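Local coordinates for outer membrane porin protein 32 (Delftia acidovorans, PDB 2FGQ) that forms anion-selective channels through the bacterial outer membrane as a homotrimer, its pore able to bind the small dicarboxylate malate, at the interface of chains A and B. Sequence-based numbering; all coordinates share one arbitrary frame. Chains: chain A/B, Outer membrane porin protein 32.

Contact 1: the interface of chains A and B. Residues chain A 79, 90, 138; chain B 12, 29, 328.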
loop_
_atom_site.group_PDB
_atom_site.type_symbol
_atom_site.label_atom_id
_atom_site.label_comp_id
_atom_site.label_asym_id
_atom_site.label_seq_id
_atom_site.Cartn_x
_atom_site.Cartn_y
_atom_site.Cartn_z
ATOM N N VAL A 79 0.564 11.846 -14.784
ATOM C CA VAL A 79 0.492 11.519 -16.202
ATOM C C VAL A 79 0.813 12.812 -16.939
ATOM O O VAL A 79 0.502 13.908 -16.467
ATOM C CB VAL A 79 -0.892 10.905 -16.572
ATOM C CG1 VAL A 79 -2.093 11.822 -16.213
ATOM C CG2 VAL A 79 -0.955 10.492 -18.044
ATOM N N LEU A 90 -0.151 16.195 -14.849
ATOM C CA LEU A 90 -1.313 16.181 -13.972
ATOM C C LEU A 90 -1.129 15.160 -12.874
ATOM O O LEU A 90 -0.876 13.996 -13.184
ATOM C CB LEU A 90 -2.575 15.742 -14.722
ATOM C CG LEU A 90 -3.398 16.659 -15.644
ATOM C CD1 LEU A 90 -2.734 17.779 -16.233
ATOM C CD2 LEU A 90 -4.328 15.900 -16.615
ATOM N N ILE A 138 -1.571 20.717 -11.432
ATOM C CA ILE A 138 -1.237 20.781 -12.851
ATOM C C ILE A 138 -0.011 21.638 -12.965
ATOM O O ILE A 138 -0.011 22.754 -12.432
ATOM C CB ILE A 138 -2.362 21.445 -13.668
ATOM C CG1 ILE A 138 -3.617 20.610 -13.568
ATOM C CG2 ILE A 138 -1.915 21.544 -15.117
ATOM C CD1 ILE A 138 -4.844 21.145 -14.362
ATOM N N THR B 12 -6.452 10.737 -15.462
ATOM C CA THR B 12 -6.573 11.917 -14.614
ATOM C C THR B 12 -7.213 13.025 -15.424
ATOM O O THR B 12 -6.968 13.153 -16.626
ATOM C CB THR B 12 -5.190 12.290 -14.054
ATOM O OG1 THR B 12 -4.721 11.198 -13.274
ATOM C CG2 THR B 12 -5.231 13.447 -13.083
ATOM N N LEU B 29 -9.118 18.568 -9.759
ATOM C CA LEU B 29 -8.383 17.543 -10.481
ATOM C C LEU B 29 -8.948 16.222 -9.964
ATOM O O LEU B 29 -8.872 15.963 -8.778
ATOM C CB LEU B 29 -6.873 17.638 -10.238
ATOM C CG LEU B 29 -6.054 16.818 -11.253
ATOM C CD1 LEU B 29 -5.961 17.591 -12.564
ATOM C CD2 LEU B 29 -4.709 16.451 -10.714
ATOM N N ILE B 328 -7.046 12.758 -19.662
ATOM C CA ILE B 328 -6.165 11.911 -20.435
ATOM C C ILE B 328 -6.179 10.552 -19.764
ATOM O O ILE B 328 -6.157 10.439 -18.528
ATOM C CB ILE B 328 -4.725 12.509 -20.507
ATOM C CG1 ILE B 328 -3.777 11.601 -21.313
ATOM C CG2 ILE B 328 -4.112 12.778 -19.159
ATOM C CD1 ILE B 328 -2.468 12.255 -21.713
HETATM O O HOH W 1 -2.188 11.753 -12.303
#
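A:Val79 packs against B:Ile328 and B:Thr12 where barrel strands of two subunits of the porin trimer face each other. Its CG1 methyl does most of the touching, 3.7 Å from CG2 of B:Ile328 and 3.8 Å from CB of B:Thr12, the side chains passing alongside each other, antiparallel. With chi1 at 57°, CG1 sits between the backbone N and the carbonyl carbon, the crowded position, and is thereby aimed into the partner. B:Ile328 answers with its short branch: CG1 runs anti to the backbone N (chi1 179°), leaving the CG2 methyl to reach both A:Val79 and CD2 of A:Leu90. A:Leu90 fills the middle, its CB beside the CG2 methyl of B:Thr12 at 3.9 Å. Packing is looser towards A:Ile138, which hides little surface and is met obliquely by the B:Leu29 methyl CD1, 4.0 Å from its CG1. Within this patch no polar atom of one chain bonds directly to the other; the polar flank is bridged by water instead. B:Thr12 turns its methyl to A:Leu90 and its hydroxyl towards that flank, where water 1 lies 2.8 Å from OG1 of B:Thr12 and 2.7 Å from the backbone O of A:Leu90.

Contact 2: the interface of chains A and B. Residues chain A 74, 77, 92, 135-136; chain B 62-66.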
loop_
_atom_site.group_PDB
_atom_site.type_symbol
_atom_site.label_atom_id
_atom_site.label_comp_id
_atom_site.label_asym_id
_atom_site.label_seq_id
_atom_site.Cartn_x
_atom_site.Cartn_y
_atom_site.Cartn_z
ATOM N N LYS A 74 2.644 8.828 -2.797
ATOM C CA LYS A 74 2.587 10.243 -2.433
ATOM C C LYS A 74 3.759 11.067 -2.933
ATOM O O LYS A 74 3.657 12.287 -2.930
ATOM C CB LYS A 74 2.343 10.481 -0.950
ATOM C CG LYS A 74 0.919 10.187 -0.493
ATOM C CD LYS A 74 0.797 10.341 1.021
ATOM C CE LYS A 74 0.836 11.737 1.504
ATOM N NZ LYS A 74 0.617 11.708 2.999
ATOM N N SER A 77 2.553 11.029 -8.602
ATOM C CA SER A 77 1.606 10.146 -9.273
ATOM C C SER A 77 1.028 10.882 -10.450
ATOM O O SER A 77 -0.123 11.310 -10.420
ATOM C CB SER A 77 0.500 9.672 -8.322
ATOM O OG SER A 77 -0.225 10.731 -7.732
ATOM N N ARG A 92 -0.465 14.504 -8.257
ATOM C CA ARG A 92 0.368 14.848 -7.130
ATOM C C ARG A 92 1.862 14.788 -7.488
ATOM O O ARG A 92 2.329 13.845 -8.129
ATOM C CB ARG A 92 0.113 13.900 -5.970
ATOM C CG ARG A 92 0.940 14.370 -4.737
ATOM C CD ARG A 92 0.571 13.715 -3.515
ATOM N NE ARG A 92 1.502 13.977 -2.449
ATOM C CZ ARG A 92 1.392 14.964 -1.577
ATOM N NH1 ARG A 92 0.458 15.909 -1.682
ATOM N NH2 ARG A 92 2.254 15.023 -0.584
ATOM N N ASN A 135 -1.439 18.006 -3.726
ATOM C CA ASN A 135 -2.524 17.279 -4.395
ATOM C C ASN A 135 -3.142 18.137 -5.485
ATOM O O ASN A 135 -3.082 19.369 -5.445
ATOM C CB ASN A 135 -3.632 16.923 -3.391
ATOM C CG ASN A 135 -3.167 15.996 -2.241
ATOM O OD1 ASN A 135 -3.682 16.060 -1.094
ATOM N ND2 ASN A 135 -2.276 15.166 -2.530
ATOM N N ASN A 136 -3.751 17.466 -6.444
ATOM C CA ASN A 136 -4.625 18.138 -7.424
ATOM C C ASN A 136 -3.864 19.163 -8.236
ATOM O O ASN A 136 -4.430 20.194 -8.645
ATOM C CB ASN A 136 -5.762 18.848 -6.707
ATOM C CG ASN A 136 -6.501 17.905 -5.725
ATOM O OD1 ASN A 136 -6.799 16.752 -6.072
ATOM N ND2 ASN A 136 -6.747 18.368 -4.494
ATOM N N PHE B 62 -5.134 6.594 -7.661
ATOM C CA PHE B 62 -5.693 7.915 -7.477
ATOM C C PHE B 62 -4.608 8.952 -7.716
ATOM O O PHE B 62 -3.890 9.341 -6.784
ATOM C CB PHE B 62 -6.294 8.058 -6.056
ATOM C CG PHE B 62 -7.331 7.023 -5.718
ATOM C CD1 PHE B 62 -8.677 7.213 -6.049
ATOM C CD2 PHE B 62 -6.964 5.852 -5.118
ATOM C CE1 PHE B 62 -9.646 6.243 -5.740
ATOM C CE2 PHE B 62 -7.895 4.886 -4.820
ATOM C CZ PHE B 62 -9.248 5.074 -5.134
ATOM N N GLY B 63 -4.443 9.355 -8.973
ATOM C CA GLY B 63 -3.330 10.199 -9.359
ATOM C C GLY B 63 -3.402 11.584 -8.780
ATOM O O GLY B 63 -2.372 12.221 -8.603
ATOM N N ASP B 64 -4.576 12.058 -8.416
ATOM C CA ASP B 64 -4.688 13.401 -7.841
ATOM C C ASP B 64 -4.120 13.538 -6.425
ATOM O O ASP B 64 -3.728 14.631 -6.038
ATOM C CB ASP B 64 -6.117 13.943 -7.918
ATOM C CG ASP B 64 -7.145 13.083 -7.183
ATOM O OD1 ASP B 64 -6.956 11.857 -6.947
ATOM O OD2 ASP B 64 -8.191 13.659 -6.763
ATOM N N ASP B 65 -4.049 12.436 -5.680
ATOM C CA ASP B 65 -3.519 12.454 -4.329
ATOM C C ASP B 65 -2.486 11.396 -4.005
ATOM O O ASP B 65 -2.136 11.228 -2.843
ATOM C CB ASP B 65 -4.617 12.549 -3.281
ATOM C CG ASP B 65 -5.347 11.254 -3.047
ATOM O OD1 ASP B 65 -4.947 10.172 -3.525
ATOM O OD2 ASP B 65 -6.342 11.252 -2.299
ATOM N N GLY B 66 -1.936 10.753 -5.034
ATOM C CA GLY B 66 -0.893 9.765 -4.803
ATOM C C GLY B 66 -1.311 8.593 -3.968
ATOM O O GLY B 66 -0.509 8.078 -3.220
HETATM O O HOH W 2 -1.510 13.087 -0.861
#
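The loop of B:Phe62 to B:Gly66, reaching out from one porin subunit, presents its backbone carbonyls to A:Ser77, A:Arg92 and A:Asn136 of the neighbour. The O of B:Gly63 is gripped by two donors: the A:Ser77 hydroxyl OG at 2.8 Å, tilted 34° from the carbonyl plane, and the backbone N of A:Arg92 at 3.0 Å, nearly in line with the C=O bond. A:Ser77 holds OG between its backbone N and carbonyl carbon (chi1 57°), turned towards the loop. An alanine here would probably leave the B:Gly63 carbonyl with the A:Arg92 amide but without its hydroxyl donor, weakening the hold on the loop. One residue on, the O of B:Asp64 accepts from the backbone N of A:Asn136 at 2.9 Å. The A:Asn135 amide crosses the B:Asp65 side chain, and its ND2 is 2.8 Å from water 2, which also meets the O of B:Asp65. Water 2 lies over one face of the A:Arg92 guanidinium, whose NE bonds in plane to a lone pair of the A:Lys74 O (2.8 Å), steadying the extended arginine. The loop follows strand 51-60 of chain B and docks between the start of strand 76-83 of chain A and the short breaks between strands 86-90 and 93-94 and between strands 133-134 and 137-141.

Contact 3: the interface of chains A and B. Residues chain A 91, 135-136, 156, 158; chain B 27-29, 64, 309-310.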
loop_
_atom_site.group_PDB
_atom_site.type_symbol
_atom_site.label_atom_id
_atom_site.label_comp_id
_atom_site.label_asym_id
_atom_site.label_seq_id
_atom_site.Cartn_x
_atom_site.Cartn_y
_atom_site.Cartn_z
ATOM N N GLY A 91 -1.370 15.583 -11.631
ATOM C CA GLY A 91 -1.305 14.688 -10.496
ATOM C C GLY A 91 -0.404 15.185 -9.385
ATOM O O GLY A 91 0.374 16.166 -9.513
ATOM N N ASN A 135 -1.439 18.006 -3.726
ATOM C CA ASN A 135 -2.524 17.279 -4.395
ATOM C C ASN A 135 -3.142 18.137 -5.485
ATOM O O ASN A 135 -3.082 19.369 -5.445
ATOM C CB ASN A 135 -3.632 16.923 -3.391
ATOM C CG ASN A 135 -3.167 15.996 -2.241
ATOM O OD1 ASN A 135 -3.682 16.060 -1.094
ATOM N ND2 ASN A 135 -2.276 15.166 -2.530
ATOM N N ASN A 136 -3.751 17.466 -6.444
ATOM C CA ASN A 136 -4.625 18.138 -7.424
ATOM C C ASN A 136 -3.864 19.163 -8.236
ATOM O O ASN A 136 -4.430 20.194 -8.645
ATOM C CB ASN A 136 -5.762 18.848 -6.707
ATOM C CG ASN A 136 -6.501 17.905 -5.725
ATOM O OD1 ASN A 136 -6.799 16.752 -6.072
ATOM N ND2 ASN A 136 -6.747 18.368 -4.494
ATOM N N PHE A 156 -5.660 22.734 -7.362
ATOM C CA PHE A 156 -7.013 23.013 -6.966
ATOM C C PHE A 156 -7.276 22.703 -5.482
ATOM O O PHE A 156 -6.908 21.657 -4.968
ATOM C CB PHE A 156 -7.981 22.160 -7.792
ATOM C CG PHE A 156 -7.925 22.408 -9.272
ATOM C CD1 PHE A 156 -7.089 21.682 -10.078
ATOM C CD2 PHE A 156 -8.753 23.342 -9.858
ATOM C CE1 PHE A 156 -7.057 21.901 -11.443
ATOM C CE2 PHE A 156 -8.718 23.583 -11.244
ATOM C CZ PHE A 156 -7.867 22.872 -12.032
ATOM N N GLU A 158 -10.462 22.490 -4.319
ATOM C CA GLU A 158 -11.660 21.632 -4.330
ATOM C C GLU A 158 -12.581 21.912 -3.135
ATOM O O GLU A 158 -13.280 21.028 -2.623
ATOM C CB GLU A 158 -11.274 20.142 -4.403
ATOM C CG GLU A 158 -10.415 19.910 -5.618
ATOM C CD GLU A 158 -9.882 18.513 -5.817
ATOM O OE1 GLU A 158 -9.969 17.660 -4.903
ATOM O OE2 GLU A 158 -9.316 18.310 -6.930
ATOM N N TYR B 27 -14.924 22.377 -8.532
ATOM C CA TYR B 27 -14.091 21.950 -9.623
ATOM C C TYR B 27 -12.731 21.559 -9.110
ATOM O O TYR B 27 -12.339 21.909 -7.997
ATOM C CB TYR B 27 -14.042 23.015 -10.678
ATOM C CG TYR B 27 -13.451 24.278 -10.161
ATOM C CD1 TYR B 27 -12.111 24.498 -10.261
ATOM C CD2 TYR B 27 -14.247 25.242 -9.540
ATOM C CE1 TYR B 27 -11.534 25.660 -9.777
ATOM C CE2 TYR B 27 -13.655 26.415 -9.002
ATOM C CZ TYR B 27 -12.299 26.603 -9.136
ATOM O OH TYR B 27 -11.667 27.750 -8.660
ATOM N N GLY B 28 -12.022 20.793 -9.907
ATOM C CA GLY B 28 -10.811 20.198 -9.376
ATOM C C GLY B 28 -10.111 19.269 -10.313
ATOM O O GLY B 28 -10.462 19.163 -11.491
ATOM N N LEU B 29 -9.118 18.568 -9.759
ATOM C CA LEU B 29 -8.383 17.543 -10.481
ATOM C C LEU B 29 -8.948 16.222 -9.964
ATOM O O LEU B 29 -8.872 15.963 -8.778
ATOM C CB LEU B 29 -6.873 17.638 -10.238
ATOM C CG LEU B 29 -6.054 16.818 -11.253
ATOM C CD1 LEU B 29 -5.961 17.591 -12.564
ATOM C CD2 LEU B 29 -4.709 16.451 -10.714
ATOM N N ASP B 64 -4.576 12.058 -8.416
ATOM C CA ASP B 64 -4.688 13.401 -7.841
ATOM C C ASP B 64 -4.120 13.538 -6.425
ATOM O O ASP B 64 -3.728 14.631 -6.038
ATOM C CB ASP B 64 -6.117 13.943 -7.918
ATOM C CG ASP B 64 -7.145 13.083 -7.183
ATOM O OD1 ASP B 64 -6.956 11.857 -6.947
ATOM O OD2 ASP B 64 -8.191 13.659 -6.763
ATOM N N GLY B 309 -12.744 12.197 -7.259
ATOM C CA GLY B 309 -11.641 13.068 -6.879
ATOM C C GLY B 309 -12.007 14.519 -6.871
ATOM O O GLY B 309 -11.152 15.344 -6.543
ATOM N N VAL B 310 -13.247 14.852 -7.230
ATOM C CA VAL B 310 -13.689 16.251 -7.186
ATOM C C VAL B 310 -14.931 16.384 -6.324
ATOM O O VAL B 310 -14.898 17.025 -5.275
ATOM C CB VAL B 310 -13.867 16.871 -8.596
ATOM C CG1 VAL B 310 -14.397 18.306 -8.496
ATOM C CG2 VAL B 310 -12.528 16.864 -9.311
HETATM O O HOH W 3 -10.997 23.976 -6.744
HETATM O O HOH W 4 -12.251 16.853 -3.581
#
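This subunit interface of the homotrimer, part aromatic and part polar, joins A:Phe156 and A:Glu158 to strand 26-31 of chain B and helps to hold neighbouring barrels together. A:Phe156 lays one ring face over B:Gly28, whose CA stands 3.6 Å from CG of the ring. The rings of A:Phe156 and B:Tyr27 meet rim to rim, the side chains crossing at about a right angle, with CD2 of the phenylalanine 3.6 Å from CD1 of the tyrosine. B:Leu29 packs its CB on the CA of A:Asn136 at 3.6 Å, and its CD2 methyl also reaches A:Gly91. Beyond the glycine, A:Glu158 extends its chain past CG (chi2 177°), bringing the carboxylate to the strand backbone. There OE2 accepts from the backbone N of B:Leu29 at 2.8 Å, the bond bent to 143° at the hydrogen. OE2 of A:Glu158 also lies 3.0 Å from the backbone O of B:Leu29. Neither can donate, but B:Leu29, B:Asp64 and B:Gly309 belong to a calcium site, whose cation would probably offset the negative charge of A:Glu158 and B:Asp64. Water 3 joins the A:Glu158 backbone N to the O of B:Tyr27, and water 4 lies 2.8 Å from OE1 of A:Glu158 and 3.1 Å from the O of B:Val310.

The three contacts form one continuous patch between neighbouring subunits. The C-alpha centre of contact 1 is about 9 Å from those of contacts 2 and 3, which are about 8 Å from each other. B:Leu29 joins contact 1 to contact 3, while A:Asn135, A:Asn136 and B:Asp64 belong to both contact 2 and contact 3. Apolar strand packing thus passes directly into loop docking and then into an aromatic and carboxylate cluster. B:Leu29 and B:Asp64 also contribute to a calcium site with B:Gly309, so metal binding and trimer assembly may support each other. Each patch recurs around the trimer.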